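PDB 5UR2: bifunctional protein PutA, which is a bifunctional flavoenzyme that probably oxidises proline to glutamate in two steps, with FAD serving the first and NAD+ the second. Local coordinates for residues B[783-793]-B[881-892]; B[49-59]-B[69-77]. All coordinates share one frame; numbering follows the deposited sequence.

Contact 1 (B[783-793]-B[881-892]); sequences ASRVIVLDEVY and VAVIRAKNLDQA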
loop_
_atom_site.group_PDB
_atom_site.type_symbol
_atom_site.label_atom_id
_atom_site.label_comp_id
_atom_site.label_asym_id
_atom_site.label_seq_id
_atom_site.Cartn_x
_atom_site.Cartn_y
_atom_site.Cartn_z
ATOM N N ALA B 783 30.875 -0.582 4.890
ATOM C CA ALA B 783 31.699 -0.701 3.692
ATOM C C ALA B 783 32.976 -1.470 4.030
ATOM O O ALA B 783 33.838 -0.970 4.760
ATOM C CB ALA B 783 32.013 0.676 3.117
ATOM N N SER B 784 33.107 -2.684 3.489
ATOM C CA SER B 784 34.329 -3.466 3.621
ATOM C C SER B 784 35.103 -3.563 2.320
ATOM O O SER B 784 36.242 -4.056 2.321
ATOM C CB SER B 784 34.000 -4.880 4.136
ATOM O OG SER B 784 33.024 -5.509 3.306
ATOM N N ARG B 785 34.524 -3.095 1.218
ATOM C CA ARG B 785 35.159 -3.114 -0.091
ATOM C C ARG B 785 35.084 -1.713 -0.667
ATOM O O ARG B 785 34.021 -1.086 -0.647
ATOM C CB ARG B 785 34.471 -4.116 -1.024
ATOM C CG ARG B 785 34.591 -5.578 -0.587
ATOM C CD ARG B 785 33.923 -6.482 -1.598
ATOM N NE ARG B 785 32.513 -6.147 -1.780
ATOM C CZ ARG B 785 31.852 -6.280 -2.922
ATOM N NH1 ARG B 785 32.473 -6.733 -4.010
ATOM N NH2 ARG B 785 30.571 -5.939 -2.983
ATOM N N VAL B 786 36.214 -1.204 -1.147
ATOM C CA VAL B 786 36.252 0.079 -1.831
ATOM C C VAL B 786 36.847 -0.177 -3.202
ATOM O O VAL B 786 38.015 -0.562 -3.315
ATOM C CB VAL B 786 37.040 1.133 -1.046
ATOM C CG1 VAL B 786 36.913 2.504 -1.702
ATOM C CG2 VAL B 786 36.516 1.198 0.395
ATOM N N ILE B 787 36.039 0.018 -4.239
ATOM C CA ILE B 787 36.391 -0.319 -5.613
ATOM C C ILE B 787 36.688 0.990 -6.330
ATOM O O ILE B 787 35.795 1.830 -6.497
ATOM C CB ILE B 787 35.271 -1.110 -6.304
ATOM C CG1 ILE B 787 34.931 -2.369 -5.492
ATOM C CG2 ILE B 787 35.669 -1.498 -7.702
ATOM C CD1 ILE B 787 33.677 -3.107 -5.972
ATOM N N VAL B 788 37.951 1.178 -6.719
ATOM C CA VAL B 788 38.481 2.472 -7.148
ATOM C C VAL B 788 38.981 2.355 -8.581
ATOM O O VAL B 788 39.830 1.505 -8.883
ATOM C CB VAL B 788 39.621 2.961 -6.231
ATOM C CG1 VAL B 788 40.051 4.356 -6.637
ATOM C CG2 VAL B 788 39.226 2.920 -4.757
ATOM N N LEU B 789 38.493 3.235 -9.449
ATOM C CA LEU B 789 38.933 3.208 -10.836
ATOM C C LEU B 789 40.382 3.681 -10.942
ATOM O O LEU B 789 40.874 4.454 -10.110
ATOM C CB LEU B 789 38.018 4.067 -11.710
ATOM C CG LEU B 789 36.836 3.378 -12.392
ATOM C CD1 LEU B 789 35.818 2.844 -11.368
ATOM C CD2 LEU B 789 36.177 4.336 -13.363
ATOM N N ASP B 790 41.057 3.214 -11.995
ATOM C CA ASP B 790 42.519 3.269 -12.040
ATOM C C ASP B 790 43.043 4.705 -12.054
ATOM O O ASP B 790 44.013 5.024 -11.350
ATOM C CB ASP B 790 43.029 2.494 -13.259
ATOM C CG ASP B 790 44.505 2.141 -13.149
ATOM O OD1 ASP B 790 44.828 1.289 -12.300
ATOM O OD2 ASP B 790 45.344 2.704 -13.888
ATOM N N GLU B 791 42.422 5.590 -12.845
ATOM C CA GLU B 791 42.972 6.937 -12.992
ATOM C C GLU B 791 42.987 7.694 -11.668
ATOM O O GLU B 791 43.870 8.526 -11.437
ATOM C CB GLU B 791 42.190 7.723 -14.045
ATOM N N VAL B 792 42.018 7.438 -10.793
ATOM C CA VAL B 792 41.938 8.159 -9.532
ATOM C C VAL B 792 42.508 7.348 -8.367
ATOM O O VAL B 792 42.517 7.830 -7.229
ATOM C CB VAL B 792 40.484 8.613 -9.269
ATOM C CG1 VAL B 792 39.625 7.473 -8.683
ATOM C CG2 VAL B 792 40.449 9.884 -8.410
ATOM N N TYR B 793 43.016 6.142 -8.630
ATOM C CA TYR B 793 43.409 5.222 -7.562
ATOM C C TYR B 793 44.439 5.842 -6.625
ATOM O O TYR B 793 44.307 5.766 -5.395
ATOM C CB TYR B 793 43.951 3.932 -8.171
ATOM C CG TYR B 793 44.199 2.829 -7.168
ATOM C CD1 TYR B 793 45.399 2.752 -6.458
ATOM C CD2 TYR B 793 43.242 1.845 -6.945
ATOM C CE1 TYR B 793 45.629 1.730 -5.542
ATOM C CE2 TYR B 793 43.459 0.822 -6.029
ATOM C CZ TYR B 793 44.648 0.767 -5.337
ATOM O OH TYR B 793 44.850 -0.252 -4.435
ATOM N N VAL B 881 39.263 -3.213 5.660
ATOM C CA VAL B 881 38.830 -2.761 4.343
ATOM C C VAL B 881 39.729 -3.367 3.274
ATOM O O VAL B 881 40.962 -3.351 3.402
ATOM C CB VAL B 881 38.860 -1.225 4.232
ATOM C CG1 VAL B 881 38.507 -0.784 2.804
ATOM C CG2 VAL B 881 37.932 -0.608 5.266
ATOM N N ALA B 882 39.113 -3.841 2.189
ATOM C CA ALA B 882 39.836 -4.285 1.002
ATOM C C ALA B 882 39.640 -3.251 -0.101
ATOM O O ALA B 882 38.512 -3.046 -0.566
ATOM C CB ALA B 882 39.343 -5.664 0.544
ATOM N N VAL B 883 40.730 -2.606 -0.517
ATOM C CA VAL B 883 40.707 -1.672 -1.646
ATOM C C VAL B 883 40.974 -2.463 -2.923
ATOM O O VAL B 883 41.987 -3.162 -3.029
ATOM C CB VAL B 883 41.742 -0.548 -1.468
ATOM C CG1 VAL B 883 41.731 0.374 -2.676
ATOM C CG2 VAL B 883 41.462 0.247 -0.219
ATOM N N ILE B 884 40.063 -2.370 -3.892
ATOM C CA ILE B 884 40.105 -3.197 -5.100
ATOM C C ILE B 884 40.221 -2.293 -6.315
ATOM O O ILE B 884 39.465 -1.324 -6.447
ATOM C CB ILE B 884 38.856 -4.091 -5.228
ATOM C CG1 ILE B 884 38.644 -4.920 -3.962
ATOM C CG2 ILE B 884 38.970 -4.999 -6.446
ATOM C CD1 ILE B 884 37.296 -5.627 -3.927
ATOM N N ARG B 885 41.122 -2.636 -7.225
ATOM C CA ARG B 885 41.326 -1.813 -8.406
ATOM C C ARG B 885 40.339 -2.212 -9.496
ATOM O O ARG B 885 40.011 -3.391 -9.648
ATOM C CB ARG B 885 42.762 -1.950 -8.903
ATOM C CG ARG B 885 43.221 -0.778 -9.743
ATOM C CD ARG B 885 44.605 -1.044 -10.289
ATOM N NE ARG B 885 45.628 -0.856 -9.267
ATOM C CZ ARG B 885 46.326 0.262 -9.116
ATOM N NH1 ARG B 885 46.108 1.293 -9.921
ATOM N NH2 ARG B 885 47.243 0.349 -8.162
ATOM N N ALA B 886 39.847 -1.218 -10.242
ATOM C CA ALA B 886 38.972 -1.468 -11.383
ATOM C C ALA B 886 39.445 -0.641 -12.568
ATOM O O ALA B 886 39.807 0.528 -12.412
ATOM C CB ALA B 886 37.509 -1.149 -11.068
ATOM N N LYS B 887 39.481 -1.270 -13.749
ATOM C CA LYS B 887 39.909 -0.568 -14.959
ATOM C C LYS B 887 38.883 0.473 -15.392
ATOM O O LYS B 887 39.252 1.534 -15.897
ATOM C CB LYS B 887 40.181 -1.566 -16.091
ATOM N N ASN B 888 37.594 0.181 -15.228
ATOM C CA ASN B 888 36.532 1.080 -15.668
ATOM C C ASN B 888 35.250 0.714 -14.921
ATOM O O ASN B 888 35.223 -0.219 -14.110
ATOM C CB ASN B 888 36.357 1.006 -17.188
ATOM C CG ASN B 888 36.174 -0.429 -17.695
ATOM O OD1 ASN B 888 35.579 -1.272 -17.016
ATOM N ND2 ASN B 888 36.681 -0.705 -18.898
ATOM N N LEU B 889 34.170 1.442 -15.220
ATOM C CA LEU B 889 32.913 1.192 -14.516
ATOM C C LEU B 889 32.389 -0.215 -14.780
ATOM O O LEU B 889 31.755 -0.812 -13.902
ATOM C CB LEU B 889 31.862 2.236 -14.900
ATOM C CG LEU B 889 30.570 2.238 -14.063
ATOM C CD1 LEU B 889 30.830 2.481 -12.573
ATOM C CD2 LEU B 889 29.609 3.274 -14.596
ATOM N N ASP B 890 32.625 -0.752 -15.979
ATOM C CA ASP B 890 32.250 -2.134 -16.275
ATOM C C ASP B 890 32.818 -3.102 -15.238
ATOM O O ASP B 890 32.083 -3.891 -14.632
ATOM C CB ASP B 890 32.737 -2.531 -17.671
ATOM C CG ASP B 890 31.819 -2.059 -18.775
ATOM O OD1 ASP B 890 30.701 -1.585 -18.474
ATOM O OD2 ASP B 890 32.222 -2.187 -19.952
ATOM N N GLN B 891 34.146 -3.071 -15.048
ATOM C CA GLN B 891 34.772 -3.987 -14.100
ATOM C C GLN B 891 34.368 -3.656 -12.668
ATOM O O GLN B 891 34.228 -4.560 -11.832
ATOM C CB GLN B 891 36.296 -3.955 -14.249
ATOM C CG GLN B 891 37.002 -5.045 -13.441
ATOM C CD GLN B 891 38.517 -4.998 -13.547
ATOM O OE1 GLN B 891 39.105 -3.958 -13.849
ATOM N NE2 GLN B 891 39.156 -6.132 -13.298
ATOM N N ALA B 892 34.180 -2.369 -12.367
ATOM C CA ALA B 892 33.802 -1.975 -11.017
ATOM C C ALA B 892 32.460 -2.578 -10.635
ATOM O O ALA B 892 32.288 -3.089 -9.522
ATOM C CB ALA B 892 33.758 -0.450 -10.907
#

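Contact 2 (B[49-59]-B[69-77]); sequences FKTNMFRFVDV and VARHLKEYF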
loop_
_atom_site.group_PDB
_atom_site.type_symbol
_atom_site.label_atom_id
_atom_site.label_comp_id
_atom_site.label_asym_id
_atom_site.label_seq_id
_atom_site.Cartn_x
_atom_site.Cartn_y
_atom_site.Cartn_z
ATOM N N PHE B 49 18.717 23.910 -16.053
ATOM C CA PHE B 49 19.999 24.367 -16.572
ATOM C C PHE B 49 20.907 24.866 -15.449
ATOM O O PHE B 49 22.118 24.605 -15.461
ATOM C CB PHE B 49 19.788 25.461 -17.617
ATOM C CG PHE B 49 21.059 26.008 -18.159
ATOM C CD1 PHE B 49 21.702 25.382 -19.212
ATOM C CD2 PHE B 49 21.630 27.142 -17.598
ATOM C CE1 PHE B 49 22.893 25.873 -19.703
ATOM C CE2 PHE B 49 22.818 27.641 -18.081
ATOM C CZ PHE B 49 23.453 27.009 -19.137
ATOM N N LYS B 50 20.344 25.586 -14.476
ATOM C CA LYS B 50 21.145 26.077 -13.360
ATOM C C LYS B 50 21.839 24.923 -12.647
ATOM O O LYS B 50 23.047 24.973 -12.387
ATOM C CB LYS B 50 20.262 26.859 -12.384
ATOM C CG LYS B 50 20.993 27.299 -11.115
ATOM C CD LYS B 50 20.093 28.130 -10.197
ATOM C CE LYS B 50 20.787 28.471 -8.893
ATOM N NZ LYS B 50 19.942 29.300 -7.990
ATOM N N THR B 51 21.085 23.859 -12.354
ATOM C CA THR B 51 21.647 22.689 -11.690
ATOM C C THR B 51 22.749 22.060 -12.530
ATOM O O THR B 51 23.851 21.799 -12.035
ATOM C CB THR B 51 20.542 21.668 -11.423
ATOM O OG1 THR B 51 19.646 22.170 -10.425
ATOM C CG2 THR B 51 21.136 20.303 -10.988
ATOM N N ASN B 52 22.475 21.818 -13.815
ATOM C CA ASN B 52 23.454 21.133 -14.650
ATOM C C ASN B 52 24.689 21.993 -14.903
ATOM O O ASN B 52 25.813 21.480 -14.910
ATOM C CB ASN B 52 22.815 20.707 -15.971
ATOM C CG ASN B 52 21.790 19.604 -15.791
ATOM O OD1 ASN B 52 21.797 18.888 -14.788
ATOM N ND2 ASN B 52 20.906 19.455 -16.767
ATOM N N MET B 53 24.512 23.297 -15.122
ATOM C CA MET B 53 25.678 24.126 -15.411
ATOM C C MET B 53 26.571 24.250 -14.182
ATOM O O MET B 53 27.802 24.199 -14.299
ATOM C CB MET B 53 25.258 25.495 -15.951
ATOM C CG MET B 53 26.439 26.435 -16.260
ATOM S SD MET B 53 27.668 25.823 -17.463
ATOM C CE MET B 53 26.672 25.677 -18.944
ATOM N N PHE B 54 25.975 24.408 -12.995
ATOM C CA PHE B 54 26.790 24.541 -11.788
ATOM C C PHE B 54 27.486 23.228 -11.425
ATOM O O PHE B 54 28.624 23.240 -10.942
ATOM C CB PHE B 54 25.940 25.015 -10.603
ATOM C CG PHE B 54 25.442 26.439 -10.716
ATOM C CD1 PHE B 54 25.617 27.181 -11.875
ATOM C CD2 PHE B 54 24.824 27.047 -9.630
ATOM C CE1 PHE B 54 25.153 28.489 -11.963
ATOM C CE2 PHE B 54 24.365 28.361 -9.709
ATOM C CZ PHE B 54 24.527 29.080 -10.869
ATOM N N ARG B 55 26.819 22.088 -11.638
ATOM C CA ARG B 55 27.452 20.796 -11.396
ATOM C C ARG B 55 28.572 20.541 -12.391
ATOM O O ARG B 55 29.640 20.030 -12.023
ATOM C CB ARG B 55 26.417 19.677 -11.487
ATOM C CG ARG B 55 25.458 19.643 -10.311
ATOM C CD ARG B 55 24.472 18.496 -10.425
ATOM N NE ARG B 55 23.737 18.321 -9.175
ATOM C CZ ARG B 55 22.741 17.461 -9.019
ATOM N NH1 ARG B 55 22.369 16.704 -10.042
ATOM N NH2 ARG B 55 22.115 17.365 -7.852
ATOM N N PHE B 56 28.346 20.889 -13.655
ATOM C CA PHE B 56 29.399 20.729 -14.649
ATOM C C PHE B 56 30.618 21.554 -14.267
ATOM O O PHE B 56 31.747 21.052 -14.260
ATOM C CB PHE B 56 28.906 21.154 -16.027
ATOM C CG PHE B 56 29.943 21.003 -17.090
ATOM C CD1 PHE B 56 30.144 19.775 -17.692
ATOM C CD2 PHE B 56 30.765 22.062 -17.443
ATOM C CE1 PHE B 56 31.111 19.612 -18.662
ATOM C CE2 PHE B 56 31.742 21.903 -18.405
ATOM C CZ PHE B 56 31.918 20.678 -19.016
ATOM N N VAL B 57 30.400 22.819 -13.907
ATOM C CA VAL B 57 31.514 23.664 -13.492
ATOM C C VAL B 57 32.226 23.040 -12.306
ATOM O O VAL B 57 33.461 23.050 -12.230
ATOM C CB VAL B 57 31.014 25.089 -13.188
ATOM C CG1 VAL B 57 32.107 25.931 -12.541
ATOM C CG2 VAL B 57 30.546 25.743 -14.467
ATOM N N ASP B 58 31.456 22.468 -11.373
ATOM C CA ASP B 58 32.024 21.851 -10.175
ATOM C C ASP B 58 32.999 20.729 -10.521
ATOM O O ASP B 58 34.103 20.653 -9.965
ATOM C CB ASP B 58 30.895 21.305 -9.295
ATOM C CG ASP B 58 31.406 20.582 -8.052
ATOM O OD1 ASP B 58 32.250 21.170 -7.349
ATOM O OD2 ASP B 58 30.955 19.441 -7.773
ATOM N N VAL B 59 32.609 19.845 -11.441
ATOM C CA VAL B 59 33.410 18.645 -11.694
ATOM C C VAL B 59 34.565 18.904 -12.660
ATOM O O VAL B 59 35.558 18.164 -12.633
ATOM C CB VAL B 59 32.516 17.500 -12.212
ATOM C CG1 VAL B 59 31.951 17.831 -13.578
ATOM C CG2 VAL B 59 33.272 16.164 -12.225
ATOM N N VAL B 69 35.995 15.295 -20.905
ATOM C CA VAL B 69 35.273 16.565 -20.823
ATOM C C VAL B 69 34.089 16.546 -21.783
ATOM O O VAL B 69 32.975 16.953 -21.429
ATOM C CB VAL B 69 36.224 17.750 -21.101
ATOM C CG1 VAL B 69 35.470 19.067 -21.084
ATOM C CG2 VAL B 69 37.377 17.781 -20.099
ATOM N N ALA B 70 34.307 16.051 -23.008
ATOM C CA ALA B 70 33.220 15.958 -23.978
ATOM C C ALA B 70 32.131 15.003 -23.511
ATOM O O ALA B 70 30.936 15.275 -23.692
ATOM C CB ALA B 70 33.762 15.509 -25.338
ATOM N N ARG B 71 32.520 13.881 -22.897
ATOM C CA ARG B 71 31.528 12.956 -22.358
ATOM C C ARG B 71 30.682 13.621 -21.272
ATOM O O ARG B 71 29.449 13.525 -21.285
ATOM C CB ARG B 71 32.212 11.696 -21.815
ATOM C CG ARG B 71 31.212 10.686 -21.256
ATOM C CD ARG B 71 31.844 9.369 -20.799
ATOM N NE ARG B 71 32.732 9.482 -19.641
ATOM C CZ ARG B 71 32.331 9.454 -18.368
ATOM N NH1 ARG B 71 31.044 9.346 -18.060
ATOM N NH2 ARG B 71 33.224 9.539 -17.395
ATOM N N HIS B 72 31.326 14.314 -20.326
ATOM C CA HIS B 72 30.553 14.978 -19.276
ATOM C C HIS B 72 29.646 16.047 -19.862
ATOM O O HIS B 72 28.503 16.220 -19.417
ATOM C CB HIS B 72 31.480 15.590 -18.221
ATOM C CG HIS B 72 32.026 14.593 -17.247
ATOM N ND1 HIS B 72 33.076 13.758 -17.549
ATOM C CD2 HIS B 72 31.659 14.291 -15.980
ATOM C CE1 HIS B 72 33.347 12.998 -16.504
ATOM N NE2 HIS B 72 32.501 13.302 -15.538
ATOM N N LEU B 73 30.138 16.767 -20.872
ATOM C CA LEU B 73 29.335 17.803 -21.507
ATOM C C LEU B 73 28.061 17.215 -22.104
ATOM O O LEU B 73 26.954 17.700 -21.832
ATOM C CB LEU B 73 30.173 18.515 -22.568
ATOM C CG LEU B 73 29.762 19.938 -22.936
ATOM C CD1 LEU B 73 29.784 20.815 -21.715
ATOM C CD2 LEU B 73 30.697 20.489 -23.993
ATOM N N LYS B 74 28.199 16.141 -22.892
ATOM C CA LYS B 74 27.031 15.504 -23.493
ATOM C C LYS B 74 26.057 15.029 -22.422
ATOM O O LYS B 74 24.840 15.212 -22.551
ATOM C CB LYS B 74 27.471 14.338 -24.385
ATOM N N GLU B 75 26.576 14.439 -21.340
ATOM C CA GLU B 75 25.702 13.897 -20.302
ATOM C C GLU B 75 24.981 14.999 -19.541
ATOM O O GLU B 75 23.814 14.837 -19.164
ATOM C CB GLU B 75 26.504 13.034 -19.335
ATOM C CG GLU B 75 27.128 11.808 -19.978
ATOM C CD GLU B 75 27.923 11.005 -18.977
ATOM O OE1 GLU B 75 27.661 11.155 -17.760
ATOM O OE2 GLU B 75 28.812 10.238 -19.396
ATOM N N TYR B 76 25.658 16.120 -19.283
ATOM C CA TYR B 76 25.014 17.187 -18.522
ATOM C C TYR B 76 24.065 18.010 -19.385
ATOM O O TYR B 76 23.089 18.561 -18.862
ATOM C CB TYR B 76 26.060 18.102 -17.877
ATOM C CG TYR B 76 26.590 17.630 -16.529
ATOM C CD1 TYR B 76 25.806 17.710 -15.390
ATOM C CD2 TYR B 76 27.876 17.122 -16.398
ATOM C CE1 TYR B 76 26.282 17.282 -14.149
ATOM C CE2 TYR B 76 28.364 16.696 -15.161
ATOM C CZ TYR B 76 27.558 16.781 -14.042
ATOM O OH TYR B 76 28.018 16.373 -12.812
ATOM N N PHE B 77 24.328 18.100 -20.691
ATOM C CA PHE B 77 23.470 18.844 -21.619
ATOM C C PHE B 77 23.112 18.025 -22.863
ATOM O O PHE B 77 21.983 17.549 -23.015
ATOM C CB PHE B 77 24.162 20.138 -22.037
ATOM C CG PHE B 77 24.835 20.863 -20.895
ATOM C CD1 PHE B 77 24.101 21.666 -20.028
ATOM C CD2 PHE B 77 26.205 20.739 -20.690
ATOM C CE1 PHE B 77 24.724 22.334 -18.979
ATOM C CE2 PHE B 77 26.825 21.395 -19.650
ATOM C CZ PHE B 77 26.082 22.195 -18.789
#

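Contact 1 (B[783-793]-B[881-892])
Asp-790 OD1 takes a salt-bridge hydrogen bond of 2.7 Å from Arg-885 NH1. The oxygen lies near the guanidinium plane, but NH1 meets it from above the carboxylate plane. The same guanidinium lies flat on one face of the Tyr-793 ring, with centres 3.8 Å apart and planes at 22°. This is a stacked cation-pi pair. A bend at chi3 (-77°) lays the guanidinium over the ring. Asp-864 pairs with Arg-885 NE and also gives its backbone N-H to Tyr-793 OH, so one residue holds both the guanidinium and the hydroxyl. The two acidic partners would tend to keep the arginine charged. Val-883 CG1 packs 3.6 Å from Tyr-793 OH.

The two segments are joined by parallel strands 783-789 and 881-886, with five backbone hydrogen bonds. The shortest runs from Ile-884 N to Val-786 O at 2.8 Å. On the face of Ile-787 and Leu-789, the start of helix 889-896 packs back on the sheet. Ala-892 CB lies 3.9 Å from both Ile-787 CG2 and Leu-789 CD1. The turn into that helix is fixed by Asn-888, the N-cap, whose OD1 accepts from Gln-891 N at 3.0 Å. The Gln-891 side chain returns a bond, OE1 accepting from Lys-887 N. Arg-785 bends away to bond the carbonyl oxygens of Ile-895 and Ala-896 in the same helix. Parallel strands with helices packed on both faces are characteristic of the alpha/beta catalytic domain of aldehyde dehydrogenases.

Contact 2 (B[49-59]-B[69-77])
Phe-56 is overlapped on one ring face by the CD1 methyl of Leu-73. The methyl sits 3.8 Å from the ring centroid, a CH-pi contact 29° off the ring normal. Phe-77 CE2 comes over the same face, 4.1 Å from Phe-56 CG. Tyr-76 meets the ring at its edge, with Tyr-76 CD2 3.7 Å from Phe-56 CD1. The Phe-56 and Tyr-76 planes stand at 83° to each other, and the three rings form an aromatic cluster. With CG trans to the backbone N (chi1 -180°), Phe-56 reaches across to helix 69-76 as a knob among Val-69, His-72, Leu-73 and Tyr-76.

Tyr-76 returns the packing as a knob among Asn-52, Arg-55, Phe-56 and Val-59. Phe-56 CB lies over one face of its ring, while Arg-55 CB approaches Tyr-76 CE1 to 3.6 Å. The tyrosine hydroxyl reaches beyond the pair, to a hydrogen bond with Arg-976 of the second subunit and a weak one with Arg-910 O.

Phe-77, the residue after Tyr-76, lies against the helix of 49-59. Met-53 bends at chi2 and chi3, which brings its CE methyl to an apolar touch 3.5 Å from Phe-77 CZ. Its SD stands obliquely beside the ring in a Met-aromatic contact. Phe-49 CE1 touches the same ring at Phe-77 CE1, 4.0 Å away. No hydrogen bond joins the two segments. Asn-52 ND2 is 3.2 Å from Tyr-76 O, but at a poor angle. The grip is therefore apolar and aromatic. The axes of the two segments run nearly antiparallel, 10.4 Å apart at closest approach. Knobs-into-holes packing between consecutive antiparallel helices makes this a helical hairpin, here within the N-terminal domain of PutA.

How the contacts relate
Contact 2 precedes contact 1 in the chain. Their centres are 24 Å apart and their nearest atoms about 7 Å apart, so they do not touch. Residues of the aldehyde dehydrogenase region bridge them. His-72 of contact 2 hydrogen-bonds Asp-758, next to Asn-757, which Leu-789 and Glu-791 of contact 1 touch. A second route runs through helix 912-921: Glu-75 bonds Ala-913, and Asp-890 pairs with Arg-917. Contact 1 is nearer the predicted aldehyde dehydrogenase active site, with the Ser-784 side chain about 10 Å from that of Cys-780. Contact 2 lies away from the annotated sites but borders the second subunit, where Asp-58 pairs with Arg-977 of that chain.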